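Local coordinates for protein zonadhesin (Komagataella phaffii, PDB 5FX8) that is a putative adhesion protein that may act in cell-cell interaction, seen here as its N-terminal part of two cohesin-like domains, at residues L54-Y59 with T81-D86; S22-V27 with A306-T311; S68-T73 with V108-K113; S11-A16 with L299-Y304. All coordinates share one frame; numbering follows the deposited sequence.

Contact 1 (L54-Y59 with T81-D86); sequences LEFVQY and TAFDYD
F56 meets F83 and Y85 across this contact; both segments belong to the first cohesin-like domain. The F56 ring crosses the F83 ring obliquely. Their planes are turned by 51° and their centroids lie 5.0 Å apart. CE2 of F56 comes over one face of F83, toward its rim, and is 3.7 Å from F83 CG. CD2 of F56 follows the same face and lies 3.8 Å from F83 CD2. F83 has CG opposite its backbone N, chi1 -174°, which carries the ring out from strand 77-84 toward F56.

Y85 reaches in from the end of its segment, beyond F83. The edge of the F83 ring points at one face of Y85, with F83 CD2 over its centre. The Y85 hydroxyl OH ends 3.7 Å from F56 CB. CG of Y85 sits beside the backbone N, chi1 -73°, and the side chain meets F56 at about a right angle. Q58 comes from the opposite direction, and its OE1 stays 4.0 Å from Y85 OH. That hydroxyl is hydrogen-bonded to D64. F56 also meets, edge to face, the ring of F110 on strand 101-114.

No hydrogen bond joins the two segments. The contact therefore rests on aromatic and apolar packing round F56, while the polar end of Y85 is held by a residue outside both segments.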
loop_
_atom_site.group_PDB
_atom_site.type_symbol
_atom_site.label_atom_id
_atom_site.label_comp_id
_atom_site.label_asym_id
_atom_site.label_seq_id
_atom_site.Cartn_x
_atom_site.Cartn_y
_atom_site.Cartn_z
ATOM N N LEU C 54 55.635 15.286 34.260
ATOM C CA LEU C 54 55.837 16.315 33.247
ATOM C C LEU C 54 57.103 16.049 32.445
ATOM O O LEU C 54 58.080 15.510 32.953
ATOM C CB LEU C 54 55.910 17.693 33.887
ATOM C CG LEU C 54 54.665 18.081 34.671
ATOM C CD1 LEU C 54 54.825 19.425 35.252
ATOM C CD2 LEU C 54 53.471 18.063 33.785
ATOM N N GLU C 55 57.063 16.403 31.171
ATOM C CA GLU C 55 58.179 16.156 30.276
ATOM C C GLU C 55 58.317 17.308 29.300
ATOM O O GLU C 55 57.333 17.937 28.918
ATOM C CB GLU C 55 58.000 14.844 29.516
ATOM C CG GLU C 55 58.137 13.625 30.405
ATOM C CD GLU C 55 58.224 12.337 29.632
ATOM O OE1 GLU C 55 57.679 12.280 28.511
ATOM O OE2 GLU C 55 58.847 11.384 30.148
ATOM N N PHE C 56 59.555 17.604 28.935
ATOM C CA PHE C 56 59.825 18.509 27.830
ATOM C C PHE C 56 59.669 17.738 26.546
ATOM O O PHE C 56 59.953 16.544 26.515
ATOM C CB PHE C 56 61.237 19.066 27.909
ATOM C CG PHE C 56 61.388 20.177 28.870
ATOM C CD1 PHE C 56 61.171 21.467 28.475
ATOM C CD2 PHE C 56 61.745 19.933 30.160
ATOM C CE1 PHE C 56 61.309 22.490 29.335
ATOM C CE2 PHE C 56 61.871 20.952 31.030
ATOM C CZ PHE C 56 61.654 22.245 30.609
ATOM N N VAL C 57 59.192 18.403 25.495
ATOM C CA VAL C 57 58.986 17.759 24.200
ATOM C C VAL C 57 59.937 18.374 23.188
ATOM O O VAL C 57 59.913 19.584 22.948
ATOM C CB VAL C 57 57.535 17.874 23.722
ATOM C CG1 VAL C 57 57.367 17.165 22.372
ATOM C CG2 VAL C 57 56.603 17.314 24.753
ATOM N N GLN C 58 60.728 17.542 22.553
ATOM C CA GLN C 58 61.824 18.005 21.728
ATOM C C GLN C 58 61.449 17.926 20.254
ATOM O O GLN C 58 61.142 16.850 19.747
ATOM C CB GLN C 58 63.070 17.180 22.035
ATOM C CG GLN C 58 63.683 17.538 23.366
ATOM C CD GLN C 58 64.413 16.393 24.006
ATOM O OE1 GLN C 58 65.627 16.457 24.241
ATOM N NE2 GLN C 58 63.674 15.327 24.310
ATOM N N TYR C 59 61.471 19.061 19.572
ATOM C CA TYR C 59 61.459 19.050 18.115
ATOM C C TYR C 59 62.233 20.260 17.591
ATOM O O TYR C 59 61.904 21.405 17.907
ATOM C CB TYR C 59 60.029 19.028 17.537
ATOM C CG TYR C 59 60.062 18.753 16.053
ATOM C CD1 TYR C 59 60.278 17.473 15.575
ATOM C CD2 TYR C 59 59.954 19.779 15.133
ATOM C CE1 TYR C 59 60.344 17.216 14.218
ATOM C CE2 TYR C 59 60.024 19.529 13.774
ATOM C CZ TYR C 59 60.219 18.241 13.328
ATOM O OH TYR C 59 60.293 17.959 11.990
ATOM N N THR C 81 68.509 29.082 31.494
ATOM C CA THR C 81 67.926 27.897 32.106
ATOM C C THR C 81 68.506 26.649 31.464
ATOM O O THR C 81 68.888 26.652 30.299
ATOM C CB THR C 81 66.377 27.853 31.948
ATOM O OG1 THR C 81 66.022 28.041 30.572
ATOM C CG2 THR C 81 65.674 28.897 32.782
ATOM N N ALA C 82 68.549 25.571 32.218
ATOM C CA ALA C 82 68.879 24.284 31.638
ATOM C C ALA C 82 68.221 23.233 32.517
ATOM O O ALA C 82 68.069 23.453 33.714
ATOM C CB ALA C 82 70.389 24.088 31.544
ATOM N N PHE C 83 67.790 22.126 31.919
ATOM C CA PHE C 83 67.103 21.049 32.625
ATOM C C PHE C 83 68.002 19.831 32.649
ATOM O O PHE C 83 68.596 19.471 31.633
ATOM C CB PHE C 83 65.779 20.702 31.945
ATOM C CG PHE C 83 64.932 19.696 32.679
ATOM C CD1 PHE C 83 64.372 19.996 33.897
ATOM C CD2 PHE C 83 64.646 18.469 32.110
ATOM C CE1 PHE C 83 63.589 19.079 34.541
ATOM C CE2 PHE C 83 63.865 17.565 32.755
ATOM C CZ PHE C 83 63.340 17.867 33.965
ATOM N N ASP C 84 68.118 19.217 33.807
ATOM C CA ASP C 84 68.818 17.952 33.941
ATOM C C ASP C 84 67.801 16.837 33.731
ATOM O O ASP C 84 66.887 16.666 34.535
ATOM C CB ASP C 84 69.487 17.867 35.307
ATOM C CG ASP C 84 70.355 16.661 35.444
ATOM O OD1 ASP C 84 70.249 15.766 34.598
ATOM O OD2 ASP C 84 71.139 16.593 36.407
ATOM N N TYR C 85 67.967 16.075 32.658
ATOM C CA TYR C 85 67.032 15.018 32.315
ATOM C C TYR C 85 67.224 13.758 33.144
ATOM O O TYR C 85 66.339 12.904 33.141
ATOM C CB TYR C 85 67.146 14.696 30.826
ATOM C CG TYR C 85 66.549 15.767 29.936
ATOM C CD1 TYR C 85 67.272 16.905 29.600
ATOM C CD2 TYR C 85 65.250 15.647 29.449
ATOM C CE1 TYR C 85 66.729 17.873 28.816
ATOM C CE2 TYR C 85 64.705 16.600 28.661
ATOM C CZ TYR C 85 65.447 17.709 28.341
ATOM O OH TYR C 85 64.900 18.670 27.545
ATOM N N ASP C 86 68.340 13.630 33.858
ATOM C CA ASP C 86 68.594 12.522 34.771
ATOM C C ASP C 86 68.021 12.776 36.157
ATOM O O ASP C 86 67.390 11.888 36.738
ATOM C CB ASP C 86 70.097 12.257 34.889
ATOM C CG ASP C 86 70.727 11.811 33.574
ATOM O OD1 ASP C 86 70.035 11.169 32.749
ATOM O OD2 ASP C 86 71.925 12.102 33.369
#

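Contact 2 (S22-V27 with A306-T311); sequences SDWFVV and ASRTDT
W24 presents one face of its indole to the end of R308. In the arginine, CG sits beside the backbone N on CB, and the chain bends at chi2 (143°) and again at chi3, which brings the tip to W24. NE donates to A306 O of its own segment at 2.8 Å, with the acceptor close to the guanidinium plane.

W24 lies on the segment that runs into strand 25-31 of the first cohesin-like domain. R308 lies in the loop that leads from strand 294-304, in a sheet of the second domain, to strand 312-319, in the sheet of the first.

Further out, CZ stands 4.5 Å from the centroid of the five-membered ring of W24 and 9° off its normal, a cation-pi contact. NH2 comes closest, 3.3 Å from W24 CD2, with W24 at the edge of the guanidinium. The guanidinium and ring planes are 79° apart, so the group stands on the indole and does not lie flat on it. NH2 also makes a salt bridge to E12. At the rim of the indole, W24 CH2 lies 3.4 Å from A306 O. S307 OG, hydrogen-bonded to V57 N, comes within 3.9 Å of W24 CZ3.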
loop_
_atom_site.group_PDB
_atom_site.type_symbol
_atom_site.label_atom_id
_atom_site.label_comp_id
_atom_site.label_asym_id
_atom_site.label_seq_id
_atom_site.Cartn_x
_atom_site.Cartn_y
_atom_site.Cartn_z
ATOM N N SER C 22 46.062 14.923 27.126
ATOM C CA SER C 22 46.848 15.166 25.929
ATOM C C SER C 22 47.314 16.610 25.807
ATOM O O SER C 22 47.986 16.944 24.828
ATOM C CB SER C 22 46.033 14.785 24.689
ATOM O OG SER C 22 44.970 15.696 24.470
ATOM N N ASP C 23 46.995 17.452 26.779
ATOM C CA ASP C 23 47.199 18.880 26.682
ATOM C C ASP C 23 48.654 19.277 26.900
ATOM O O ASP C 23 49.437 18.563 27.533
ATOM C CB ASP C 23 46.324 19.592 27.693
ATOM C CG ASP C 23 44.890 19.608 27.286
ATOM O OD1 ASP C 23 44.604 19.250 26.118
ATOM O OD2 ASP C 23 44.056 20.008 28.117
ATOM N N TRP C 24 49.007 20.430 26.338
ATOM C CA TRP C 24 50.184 21.170 26.760
ATOM C C TRP C 24 49.862 21.887 28.063
ATOM O O TRP C 24 48.861 22.606 28.151
ATOM C CB TRP C 24 50.604 22.202 25.715
ATOM C CG TRP C 24 51.142 21.682 24.440
ATOM C CD1 TRP C 24 50.488 21.606 23.250
ATOM C CD2 TRP C 24 52.470 21.209 24.194
ATOM N NE1 TRP C 24 51.310 21.084 22.284
ATOM C CE2 TRP C 24 52.537 20.839 22.839
ATOM C CE3 TRP C 24 53.601 21.038 24.993
ATOM C CZ2 TRP C 24 53.687 20.316 22.273
ATOM C CZ3 TRP C 24 54.737 20.515 24.432
ATOM C CH2 TRP C 24 54.775 20.161 23.091
ATOM N N PHE C 25 50.717 21.688 29.068
ATOM C CA PHE C 25 50.605 22.323 30.373
ATOM C C PHE C 25 51.614 23.454 30.479
ATOM O O PHE C 25 52.823 23.217 30.437
ATOM C CB PHE C 25 50.848 21.313 31.480
ATOM C CG PHE C 25 49.797 20.270 31.574
ATOM C CD1 PHE C 25 49.820 19.166 30.743
ATOM C CD2 PHE C 25 48.774 20.389 32.503
ATOM C CE1 PHE C 25 48.838 18.204 30.841
ATOM C CE2 PHE C 25 47.796 19.419 32.598
ATOM C CZ PHE C 25 47.830 18.326 31.769
ATOM N N VAL C 26 51.111 24.674 30.619
ATOM C CA VAL C 26 51.936 25.855 30.835
ATOM C C VAL C 26 52.440 25.819 32.272
ATOM O O VAL C 26 51.671 26.058 33.205
ATOM C CB VAL C 26 51.121 27.121 30.568
ATOM C CG1 VAL C 26 51.944 28.357 30.756
ATOM C CG2 VAL C 26 50.576 27.062 29.192
ATOM N N VAL C 27 53.716 25.508 32.465
ATOM C CA VAL C 27 54.332 25.508 33.792
ATOM C C VAL C 27 55.049 26.840 33.982
ATOM O O VAL C 27 56.103 27.059 33.389
ATOM C CB VAL C 27 55.307 24.342 33.963
ATOM C CG1 VAL C 27 55.916 24.390 35.322
ATOM C CG2 VAL C 27 54.601 23.055 33.789
ATOM N N ALA C 306 56.810 21.192 19.785
ATOM C CA ALA C 306 57.841 21.179 20.806
ATOM C C ALA C 306 57.405 22.003 22.005
ATOM O O ALA C 306 56.493 22.816 21.925
ATOM C CB ALA C 306 59.162 21.708 20.248
ATOM N N SER C 307 58.076 21.772 23.128
ATOM C CA SER C 307 57.918 22.635 24.290
ATOM C C SER C 307 58.367 24.049 23.956
ATOM O O SER C 307 59.387 24.254 23.304
ATOM C CB SER C 307 58.735 22.101 25.459
ATOM O OG SER C 307 58.300 20.819 25.869
ATOM N N ARG C 308 57.614 25.028 24.421
ATOM C CA ARG C 308 57.825 26.401 24.020
ATOM C C ARG C 308 57.922 27.290 25.247
ATOM O O ARG C 308 57.516 26.911 26.345
ATOM C CB ARG C 308 56.704 26.869 23.087
ATOM C CG ARG C 308 56.770 26.199 21.728
ATOM C CD ARG C 308 55.412 25.894 21.158
ATOM N NE ARG C 308 54.628 24.942 21.946
ATOM C CZ ARG C 308 53.521 25.261 22.605
ATOM N NH1 ARG C 308 53.058 26.499 22.562
ATOM N NH2 ARG C 308 52.878 24.343 23.300
ATOM N N THR C 309 58.476 28.483 25.047
ATOM C CA THR C 309 58.624 29.444 26.124
ATOM C C THR C 309 58.439 30.847 25.560
ATOM O O THR C 309 58.001 31.014 24.426
ATOM C CB THR C 309 59.975 29.258 26.817
ATOM O OG1 THR C 309 60.015 30.128 27.940
ATOM C CG2 THR C 309 61.102 29.606 25.897
ATOM N N ASP C 310 58.743 31.864 26.363
ATOM C CA ASP C 310 58.778 33.253 25.902
ATOM C C ASP C 310 59.964 33.945 26.556
ATOM O O ASP C 310 59.968 34.168 27.768
ATOM C CB ASP C 310 57.482 33.999 26.212
ATOM C CG ASP C 310 57.498 35.462 25.705
ATOM O OD1 ASP C 310 58.476 35.884 25.035
ATOM O OD2 ASP C 310 56.507 36.196 25.942
ATOM N N THR C 311 60.954 34.326 25.750
ATOM C CA THR C 311 62.174 34.860 26.326
ATOM C C THR C 311 62.007 36.269 26.854
ATOM O O THR C 311 62.797 36.685 27.699
ATOM C CB THR C 311 63.304 34.821 25.316
ATOM O OG1 THR C 311 63.017 35.707 24.230
ATOM C CG2 THR C 311 63.448 33.438 24.820
#

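Contact 3 (S68-T73 with V108-K113)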
loop_
_atom_site.group_PDB
_atom_site.type_symbol
_atom_site.label_atom_id
_atom_site.label_comp_id
_atom_site.label_asym_id
_atom_site.label_seq_id
_atom_site.Cartn_x
_atom_site.Cartn_y
_atom_site.Cartn_z
ATOM N N SER C 68 67.685 28.034 27.382
ATOM C CA SER C 68 67.402 29.325 26.803
ATOM C C SER C 68 67.919 30.399 27.736
ATOM O O SER C 68 68.169 30.157 28.913
ATOM C CB SER C 68 65.910 29.505 26.555
ATOM O OG SER C 68 65.653 30.720 25.883
ATOM N N GLU C 69 68.087 31.583 27.181
ATOM C CA GLU C 69 68.348 32.821 27.892
ATOM C C GLU C 69 67.045 33.599 28.032
ATOM O O GLU C 69 66.199 33.557 27.142
ATOM C CB GLU C 69 69.371 33.639 27.108
ATOM C CG GLU C 69 69.754 34.957 27.725
ATOM C CD GLU C 69 70.882 34.795 28.649
ATOM O OE1 GLU C 69 71.650 33.863 28.423
ATOM O OE2 GLU C 69 71.004 35.589 29.580
ATOM N N PHE C 70 66.887 34.336 29.134
ATOM C CA PHE C 70 65.686 35.142 29.332
ATOM C C PHE C 70 66.038 36.609 29.570
ATOM O O PHE C 70 67.029 36.923 30.229
ATOM C CB PHE C 70 64.850 34.567 30.468
ATOM C CG PHE C 70 64.277 33.225 30.145
ATOM C CD1 PHE C 70 65.030 32.077 30.300
ATOM C CD2 PHE C 70 63.008 33.115 29.629
ATOM C CE1 PHE C 70 64.519 30.849 29.963
ATOM C CE2 PHE C 70 62.487 31.890 29.290
ATOM C CZ PHE C 70 63.235 30.754 29.459
ATOM N N PHE C 71 65.220 37.507 29.018
ATOM C CA PHE C 71 65.499 38.932 28.950
ATOM C C PHE C 71 64.362 39.717 29.581
ATOM O O PHE C 71 63.291 39.181 29.855
ATOM C CB PHE C 71 65.696 39.399 27.501
ATOM C CG PHE C 71 66.682 38.594 26.743
ATOM C CD1 PHE C 71 66.324 37.382 26.192
ATOM C CD2 PHE C 71 67.966 39.032 26.580
ATOM C CE1 PHE C 71 67.227 36.630 25.504
ATOM C CE2 PHE C 71 68.874 38.272 25.888
ATOM C CZ PHE C 71 68.500 37.073 25.351
ATOM N N THR C 72 64.616 41.003 29.836
ATOM C CA THR C 72 63.552 41.942 30.145
ATOM C C THR C 72 62.831 42.321 28.864
ATOM O O THR C 72 63.294 42.039 27.761
ATOM C CB THR C 72 64.090 43.210 30.791
ATOM O OG1 THR C 72 64.993 43.836 29.878
ATOM C CG2 THR C 72 64.821 42.912 32.078
ATOM N N THR C 73 61.682 42.981 29.015
ATOM C CA THR C 73 60.970 43.478 27.845
ATOM C C THR C 73 61.828 44.445 27.052
ATOM O O THR C 73 61.610 44.629 25.857
ATOM C CB THR C 73 59.694 44.164 28.277
ATOM O OG1 THR C 73 60.046 45.236 29.147
ATOM C CG2 THR C 73 58.807 43.212 29.041
ATOM N N VAL C 108 58.817 33.035 33.999
ATOM C CA VAL C 108 59.375 32.074 33.063
ATOM C C VAL C 108 58.412 30.903 32.981
ATOM O O VAL C 108 58.033 30.324 34.003
ATOM C CB VAL C 108 60.785 31.618 33.487
ATOM C CG1 VAL C 108 61.161 30.303 32.806
ATOM C CG2 VAL C 108 61.814 32.676 33.151
ATOM N N PHE C 109 57.991 30.564 31.774
ATOM C CA PHE C 109 57.127 29.414 31.591
ATOM C C PHE C 109 57.666 28.510 30.497
ATOM O O PHE C 109 58.374 28.944 29.587
ATOM C CB PHE C 109 55.687 29.831 31.285
ATOM C CG PHE C 109 55.469 30.341 29.903
ATOM C CD1 PHE C 109 55.225 29.472 28.861
ATOM C CD2 PHE C 109 55.429 31.698 29.660
ATOM C CE1 PHE C 109 55.012 29.936 27.605
ATOM C CE2 PHE C 109 55.203 32.166 28.400
ATOM C CZ PHE C 109 54.993 31.283 27.372
ATOM N N PHE C 110 57.342 27.242 30.622
ATOM C CA PHE C 110 57.555 26.263 29.581
ATOM C C PHE C 110 56.275 25.461 29.400
ATOM O O PHE C 110 55.470 25.342 30.325
ATOM C CB PHE C 110 58.686 25.320 29.920
ATOM C CG PHE C 110 60.002 25.981 30.084
ATOM C CD1 PHE C 110 60.812 26.223 28.987
ATOM C CD2 PHE C 110 60.463 26.329 31.341
ATOM C CE1 PHE C 110 62.064 26.807 29.144
ATOM C CE2 PHE C 110 61.706 26.916 31.504
ATOM C CZ PHE C 110 62.503 27.159 30.406
ATOM N N THR C 111 56.087 24.915 28.196
ATOM C CA THR C 111 54.950 24.056 27.905
ATOM C C THR C 111 55.423 22.609 27.946
ATOM O O THR C 111 56.309 22.210 27.190
ATOM C CB THR C 111 54.292 24.386 26.560
ATOM O OG1 THR C 111 55.202 24.135 25.489
ATOM C CG2 THR C 111 53.857 25.818 26.503
ATOM N N LEU C 112 54.818 21.827 28.821
ATOM C CA LEU C 112 55.172 20.431 28.994
ATOM C C LEU C 112 53.972 19.560 28.653
ATOM O O LEU C 112 52.828 20.011 28.653
ATOM C CB LEU C 112 55.631 20.158 30.433
ATOM C CG LEU C 112 56.709 21.102 30.945
ATOM C CD1 LEU C 112 57.096 20.778 32.359
ATOM C CD2 LEU C 112 57.903 20.967 30.080
ATOM N N LYS C 113 54.250 18.303 28.349
ATOM C CA LYS C 113 53.241 17.275 28.172
ATOM C C LYS C 113 53.322 16.280 29.323
ATOM O O LYS C 113 54.361 16.126 29.966
ATOM C CB LYS C 113 53.437 16.534 26.853
ATOM C CG LYS C 113 53.183 17.345 25.610
ATOM C CD LYS C 113 51.747 17.841 25.528
ATOM C CE LYS C 113 51.292 18.006 24.082
ATOM N NZ LYS C 113 51.265 16.689 23.351
#
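The ring of F70 is met over one face by V108 and at its far end by F110. V108 CG2 stands over that face, displaced toward the rim, and is 3.7 Å from F70 CD2. It lies 3.9 Å from the ring centroid and 18° off the normal, which makes a CH-pi contact. The two side chains cross at about a right angle. V108 has CG1 opposite its backbone N, chi1 161°. This leaves CG2 beside the N and over the ring, while CG1 reaches the outer end of F70, 4.0 Å from CZ.

F110 approaches along a different line. Its CZ meets F70 CZ at 3.8 Å, and the ring planes are almost perpendicular at 88°. The centroids are 6.0 Å apart and the approach is oblique. On the other face of F70 lies S68 OG, from its own segment, toward the rim. That hydroxyl donates to E69 O, reaching it from above the carbonyl plane.

All three touching side chains are buried and apolar, and no hydrogen bond links the two segments. They form part of the core of the first cohesin-like domain. Strand 68-72 pairs antiparallel with 77-84 and parallel with 312-319. Strand 312-319 in turn pairs antiparallel with 101-114, which carries V108 and F110. F70 also touches T81 on strand 77-84 and A313 and F314 on strand 312-319.

Contact 4 (S11-A16 with L299-Y304)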
loop_
_atom_site.group_PDB
_atom_site.type_symbol
_atom_site.label_atom_id
_atom_site.label_comp_id
_atom_site.label_asym_id
_atom_site.label_seq_id
_atom_site.Cartn_x
_atom_site.Cartn_y
_atom_site.Cartn_z
ATOM N N SER C 11 46.315 24.446 31.718
ATOM C CA SER C 11 46.248 23.853 30.394
ATOM C C SER C 11 46.384 24.955 29.360
ATOM O O SER C 11 45.708 25.980 29.457
ATOM C CB SER C 11 44.925 23.114 30.208
ATOM O OG SER C 11 44.719 22.771 28.855
ATOM N N GLU C 12 47.262 24.750 28.380
ATOM C CA GLU C 12 47.358 25.716 27.292
ATOM C C GLU C 12 46.051 25.786 26.513
ATOM O O GLU C 12 45.681 26.852 26.007
ATOM C CB GLU C 12 48.539 25.367 26.382
ATOM C CG GLU C 12 48.746 26.305 25.213
ATOM C CD GLU C 12 50.162 26.259 24.595
ATOM O OE1 GLU C 12 50.683 25.176 24.258
ATOM O OE2 GLU C 12 50.759 27.339 24.452
ATOM N N ARG C 13 45.316 24.675 26.456
ATOM C CA ARG C 13 44.051 24.627 25.730
ATOM C C ARG C 13 42.982 25.468 26.413
ATOM O O ARG C 13 42.379 26.344 25.791
ATOM C CB ARG C 13 43.608 23.173 25.606
ATOM C CG ARG C 13 42.304 22.956 24.920
ATOM C CD ARG C 13 42.010 21.473 24.806
ATOM N NE ARG C 13 41.809 20.821 26.098
ATOM C CZ ARG C 13 40.662 20.821 26.777
ATOM N NH1 ARG C 13 39.600 21.460 26.307
ATOM N NH2 ARG C 13 40.578 20.200 27.949
ATOM N N THR C 14 42.741 25.233 27.697
ATOM C CA THR C 14 41.678 25.936 28.401
ATOM C C THR C 14 42.139 27.202 29.097
ATOM O O THR C 14 41.299 28.064 29.376
ATOM C CB THR C 14 41.051 25.024 29.441
ATOM O OG1 THR C 14 42.009 24.794 30.478
ATOM C CG2 THR C 14 40.674 23.704 28.815
ATOM N N ASP C 15 43.441 27.331 29.389
ATOM C CA ASP C 15 43.984 28.426 30.201
ATOM C C ASP C 15 43.444 28.366 31.630
ATOM O O ASP C 15 43.248 29.385 32.291
ATOM C CB ASP C 15 43.703 29.792 29.551
ATOM C CG ASP C 15 44.652 30.909 30.026
ATOM O OD1 ASP C 15 45.353 30.754 31.048
ATOM O OD2 ASP C 15 44.679 31.975 29.377
ATOM N N ALA C 16 43.189 27.170 32.126
ATOM C CA ALA C 16 42.612 27.033 33.447
ATOM C C ALA C 16 43.003 25.671 33.990
ATOM O O ALA C 16 43.794 24.945 33.381
ATOM C CB ALA C 16 41.096 27.223 33.406
ATOM N N LEU C 299 36.573 25.561 15.746
ATOM C CA LEU C 299 37.605 24.869 16.517
ATOM C C LEU C 299 38.963 25.266 15.938
ATOM O O LEU C 299 39.434 24.682 14.959
ATOM C CB LEU C 299 37.382 23.360 16.473
ATOM C CG LEU C 299 35.945 22.868 16.656
ATOM C CD1 LEU C 299 35.847 21.422 16.283
ATOM C CD2 LEU C 299 35.486 23.034 18.057
ATOM N N ASP C 300 39.605 26.260 16.544
ATOM C CA ASP C 300 40.803 26.845 15.957
ATOM C C ASP C 300 42.074 26.511 16.722
ATOM O O ASP C 300 43.111 27.130 16.473
ATOM C CB ASP C 300 40.656 28.359 15.822
ATOM C CG ASP C 300 40.014 28.991 17.035
ATOM O OD1 ASP C 300 40.117 28.423 18.140
ATOM O OD2 ASP C 300 39.412 30.073 16.881
ATOM N N GLU C 301 42.031 25.530 17.614
ATOM C CA GLU C 301 43.217 25.163 18.383
ATOM C C GLU C 301 44.391 24.834 17.455
ATOM O O GLU C 301 44.241 23.993 16.557
ATOM C CB GLU C 301 42.918 23.980 19.300
ATOM C CG GLU C 301 43.909 23.793 20.444
ATOM C CD GLU C 301 43.900 22.377 21.017
ATOM O OE1 GLU C 301 43.086 21.547 20.543
ATOM O OE2 GLU C 301 44.714 22.092 21.937
ATOM N N PRO C 302 45.563 25.490 17.622
ATOM C CA PRO C 302 46.748 25.178 16.812
ATOM C C PRO C 302 47.400 23.861 17.168
ATOM O O PRO C 302 47.017 23.208 18.139
ATOM C CB PRO C 302 47.712 26.325 17.136
ATOM C CG PRO C 302 46.932 27.335 17.769
ATOM C CD PRO C 302 45.782 26.674 18.451
ATOM N N PHE C 303 48.408 23.483 16.394
ATOM C CA PHE C 303 49.236 22.325 16.672
ATOM C C PHE C 303 50.665 22.769 16.937
ATOM O O PHE C 303 51.182 23.676 16.279
ATOM C CB PHE C 303 49.217 21.340 15.521
ATOM C CG PHE C 303 50.149 20.183 15.692
ATOM C CD1 PHE C 303 49.891 19.209 16.621
ATOM C CD2 PHE C 303 51.261 20.050 14.894
ATOM C CE1 PHE C 303 50.725 18.144 16.758
ATOM C CE2 PHE C 303 52.100 18.982 15.032
ATOM C CZ PHE C 303 51.832 18.031 15.961
ATOM N N TYR C 304 51.291 22.121 17.911
ATOM C CA TYR C 304 52.625 22.473 18.368
ATOM C C TYR C 304 53.467 21.215 18.403
ATOM O O TYR C 304 52.992 20.146 18.794
ATOM C CB TYR C 304 52.589 23.121 19.740
ATOM C CG TYR C 304 51.896 24.461 19.805
ATOM C CD1 TYR C 304 52.441 25.576 19.174
ATOM C CD2 TYR C 304 50.729 24.628 20.530
ATOM C CE1 TYR C 304 51.839 26.791 19.248
ATOM C CE2 TYR C 304 50.117 25.849 20.609
ATOM C CZ TYR C 304 50.682 26.926 19.966
ATOM O OH TYR C 304 50.101 28.162 20.023
#
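E12 faces Y304, and R13 faces E301, at the surface. Both are packing contacts, with no hydrogen bond or salt bridge between the segments. OE1 of E12 lies 3.8 Å from Y304 CE2. The carboxylate and ring planes are only 20° apart, while the two side chains cross at a slant. E12 has CG opposite its backbone N, chi1 180°, and the extended chain beyond it carries the carboxylate to the ring. In the second pair the aliphatic part of R13 does the touching: its CG is 3.9 Å from E301 OE2.

R13 NE and E301 OE2 are 5.2 Å apart, too far for a salt bridge, though the opposite charges probably attract weakly. E12 and R13 each have a stronger partner, in salt bridges with R308 and D23.

Backbone bonds from D15 N to S11 O and from S11 N to A16 O hold the turn, with weak ones from R13 N and T14 N to S11 OG.

The turn follows strand 4-11 of the first cohesin-like domain. E301 lies in the break of strand 294-304 and Y304 at its end. That strand is an outermost one of a five-stranded sheet in the second domain, paired with 275-286. The contact thus spans the two domains.

How the contacts relate
From the N terminus, segment 11-16 comes first, and contact 4 closes a loop of 282 residues when it meets 299-304. Contact 2 starts soon after, at 22-27, and ends at 306-311. Contacts 2 and 4 therefore cross along the chain, and they touch, in part through a backbone bond of W24 with E12. Contacts 1 and 3 both fall within these two long loops. They close short loops and also cross, since their segments alternate. Contacts 1, 2 and 3 reach the same mixed sheet, and strands 25-31 and 101-114 are neighbours in it. Contact 4 joins the first cohesin-like domain to the second, and contact 2 sets the loop between their sheets against the start of strand 25-31.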